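Local coordinates for protein carbohydrate oxidase (Microdochium nivale, PDB 3RJA) that oxidises the C1 hydroxyl of mono-, oligo- and polysaccharides to the lactone with a flavin cofactor, passing the electrons to oxygen to give hydrogen peroxide, at residues Ala333-Asn336 / Phe337-Tyr341. Numbering follows the deposited sequence.
Sequences AVKN and FVDYY
Four successive i to i+4 backbone hydrogen bonds join 333-336 to 337-341 as one alpha-helical run within helix 332-345, from F337 N to A333 O at 2.8 Å through to Y340 N to N336 O at 3.2 Å. On the flank facing helix 223-239, V334 and V338 lie side by side, one turn apart, with V334 CG2 4.0 Å from V338 CG2; both pack on I230 of that helix. V338 CG2, beside its own backbone N, also rests 3.3 Å from V334 O. F337 projects elsewhere: CG anti to the backbone N (chi1 177°) carries its ring away from 333-336 to stack on W409 and meet Y355 edge-to-face, tying the helix to helix 403-414 and to the eight-stranded antiparallel sheet. Along the edge carrying K335, N336 and D339, D339 CG lies 3.3 Å from K335 O, the carbonyl that already accepts D339 N. D339 OD1 also forms a salt bridge with K223, K335 NZ one with D332, and N336 ND2 donates a hydrogen bond to S412 O. One water donates to D339 OD1 and K335 O; a second donates to D339 OD2 (2.7 Å) and N336 OD1 (3.1 Å).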
ATOM      1  N   ALA A 333      18.563 -14.428  10.196  1.00 22.49           N
ATOM      2  CA  ALA A 333      17.351 -14.086   9.431  1.00 20.80           C
ATOM      3  C   ALA A 333      17.494 -14.450   7.950  1.00 18.14           C
ATOM      4  O   ALA A 333      16.670 -15.182   7.390  1.00 17.85           O
ATOM      5  CB  ALA A 333      16.989 -12.602   9.600  1.00 19.43           C
ATOM      6  N   VAL A 334      18.560 -13.976   7.323  1.00 18.11           N
ATOM      7  CA  VAL A 334      18.756 -14.277   5.915  1.00 18.33           C
ATOM      8  C   VAL A 334      19.105 -15.760   5.706  1.00 18.73           C
ATOM      9  O   VAL A 334      18.677 -16.381   4.722  1.00 18.26           O
ATOM     10  CB  VAL A 334      19.782 -13.340   5.221  1.00 17.82           C
ATOM     11  CG1 VAL A 334      21.226 -13.478   5.854  1.00 17.75           C
ATOM     12  CG2 VAL A 334      19.776 -13.592   3.705  1.00 16.70           C
ATOM     13  N   LYS A 335      19.857 -16.327   6.641  1.00 20.11           N
ATOM     14  CA  LYS A 335      20.164 -17.751   6.591  1.00 19.71           C
ATOM     15  C   LYS A 335      18.873 -18.557   6.590  1.00 17.64           C
ATOM     16  O   LYS A 335      18.707 -19.437   5.759  1.00 17.58           O
ATOM     17  CB  LYS A 335      21.079 -18.168   7.766  1.00 19.29           C
ATOM     18  CG  LYS A 335      21.679 -19.600   7.599  1.00 21.32           C
ATOM     19  CD  LYS A 335      22.371 -20.080   8.904  0.50 21.16           C
ATOM     20  CE  LYS A 335      23.234 -18.960   9.538  0.50 21.42           C
ATOM     21  NZ  LYS A 335      23.971 -19.357  10.779  0.50 21.64           N
ATOM     22  N   ASN A 336      17.960 -18.240   7.514  1.00 17.72           N
ATOM     23  CA  ASN A 336      16.698 -18.970   7.640  1.00 16.20           C
ATOM     24  C   ASN A 336      15.842 -18.677   6.419  1.00 16.52           C
ATOM     25  O   ASN A 336      15.200 -19.569   5.892  1.00 16.25           O
ATOM     26  CB  ASN A 336      15.933 -18.553   8.910  1.00 16.41           C
ATOM     27  CG  ASN A 336      16.673 -18.902  10.183  1.00 17.33           C
ATOM     28  OD1 ASN A 336      17.616 -19.691  10.150  1.00 18.85           O
ATOM     29  ND2 ASN A 336      16.258 -18.318  11.316  1.00 16.51           N
ATOM     30  N   PHE A 337      15.847 -17.427   5.967  1.00 15.97           N
ATOM     31  CA  PHE A 337      15.060 -17.036   4.794  1.00 15.94           C
ATOM     32  C   PHE A 337      15.445 -17.875   3.567  1.00 16.01           C
ATOM     33  O   PHE A 337      14.589 -18.428   2.884  1.00 16.13           O
ATOM     34  CB  PHE A 337      15.235 -15.536   4.496  1.00 15.22           C
ATOM     35  CG  PHE A 337      14.505 -15.071   3.261  1.00 15.39           C
ATOM     36  CD1 PHE A 337      15.102 -15.150   2.004  1.00 15.44           C
ATOM     37  CD2 PHE A 337      13.233 -14.548   3.358  1.00 15.77           C
ATOM     38  CE1 PHE A 337      14.441 -14.713   0.850  1.00 15.01           C
ATOM     39  CE2 PHE A 337      12.559 -14.112   2.206  1.00 15.85           C
ATOM     40  CZ  PHE A 337      13.168 -14.193   0.960  1.00 15.64           C
ATOM     41  N   VAL A 338      16.747 -17.948   3.294  1.00 17.39           N
ATOM     42  CA  VAL A 338      17.289 -18.684   2.149  1.00 18.18           C
ATOM     43  C   VAL A 338      17.112 -20.217   2.268  1.00 19.56           C
ATOM     44  O   VAL A 338      16.859 -20.879   1.253  1.00 18.46           O
ATOM     45  CB  VAL A 338      18.757 -18.264   1.882  1.00 19.87           C
ATOM     46  CG1 VAL A 338      19.420 -19.156   0.833  1.00 16.85           C
ATOM     47  CG2 VAL A 338      18.797 -16.765   1.415  1.00 18.94           C
ATOM     48  N   ASP A 339      17.233 -20.762   3.490  1.00 17.77           N
ATOM     49  CA  ASP A 339      16.937 -22.189   3.746  1.00 18.86           C
ATOM     50  C   ASP A 339      15.513 -22.547   3.267  1.00 20.36           C
ATOM     51  O   ASP A 339      15.322 -23.490   2.486  1.00 18.03           O
ATOM     52  CB  ASP A 339      17.117 -22.526   5.237  1.00 17.48           C
ATOM     53  CG  ASP A 339      18.593 -22.778   5.624  1.00 20.03           C
ATOM     54  OD1 ASP A 339      19.463 -22.961   4.747  1.00 18.28           O
ATOM     55  OD2 ASP A 339      18.881 -22.802   6.829  1.00 21.36           O
ATOM     56  N   TYR A 340      14.530 -21.748   3.713  1.00 19.21           N
ATOM     57  CA  TYR A 340      13.125 -21.927   3.351  1.00 17.91           C
ATOM     58  C   TYR A 340      12.906 -21.701   1.861  1.00 17.35           C
ATOM     59  O   TYR A 340      12.211 -22.457   1.206  1.00 16.71           O
ATOM     60  CB  TYR A 340      12.288 -20.922   4.162  1.00 18.57           C
ATOM     61  CG  TYR A 340      10.824 -21.280   4.321  1.00 16.71           C
ATOM     62  CD1 TYR A 340       9.877 -20.884   3.378  1.00 17.94           C
ATOM     63  CD2 TYR A 340      10.392 -22.014   5.425  1.00 16.59           C
ATOM     64  CE1 TYR A 340       8.514 -21.215   3.539  1.00 17.11           C
ATOM     65  CE2 TYR A 340       9.053 -22.328   5.610  1.00 17.38           C
ATOM     66  CZ  TYR A 340       8.120 -21.924   4.660  1.00 17.75           C
ATOM     67  OH  TYR A 340       6.798 -22.258   4.839  1.00 19.30           O
ATOM     68  N   TYR A 341      13.516 -20.646   1.329  1.00 17.30           N
ATOM     69  CA  TYR A 341      13.458 -20.327  -0.105  1.00 17.06           C
ATOM     70  C   TYR A 341      13.714 -21.600  -0.926  1.00 19.35           C
ATOM     71  O   TYR A 341      12.905 -21.964  -1.805  1.00 18.55           O
ATOM     72  CB  TYR A 341      14.555 -19.306  -0.400  1.00 13.97           C
ATOM     73  CG  TYR A 341      14.536 -18.589  -1.719  1.00 13.80           C
ATOM     74  CD1 TYR A 341      13.657 -18.945  -2.768  1.00 12.53           C
ATOM     75  CD2 TYR A 341      15.424 -17.524  -1.931  1.00 12.24           C
ATOM     76  CE1 TYR A 341      13.674 -18.248  -3.992  1.00 12.92           C
ATOM     77  CE2 TYR A 341      15.449 -16.844  -3.139  1.00 13.06           C
ATOM     78  CZ  TYR A 341      14.583 -17.197  -4.164  1.00 12.61           C
ATOM     79  OH  TYR A 341      14.619 -16.449  -5.324  1.00 12.78           O
TER
HETATM   80  O   HOH W   1      20.699 -20.699   3.978  1.00 22.16           O
HETATM   81  O   HOH W   2      17.067 -22.410   8.824  1.00 36.52           O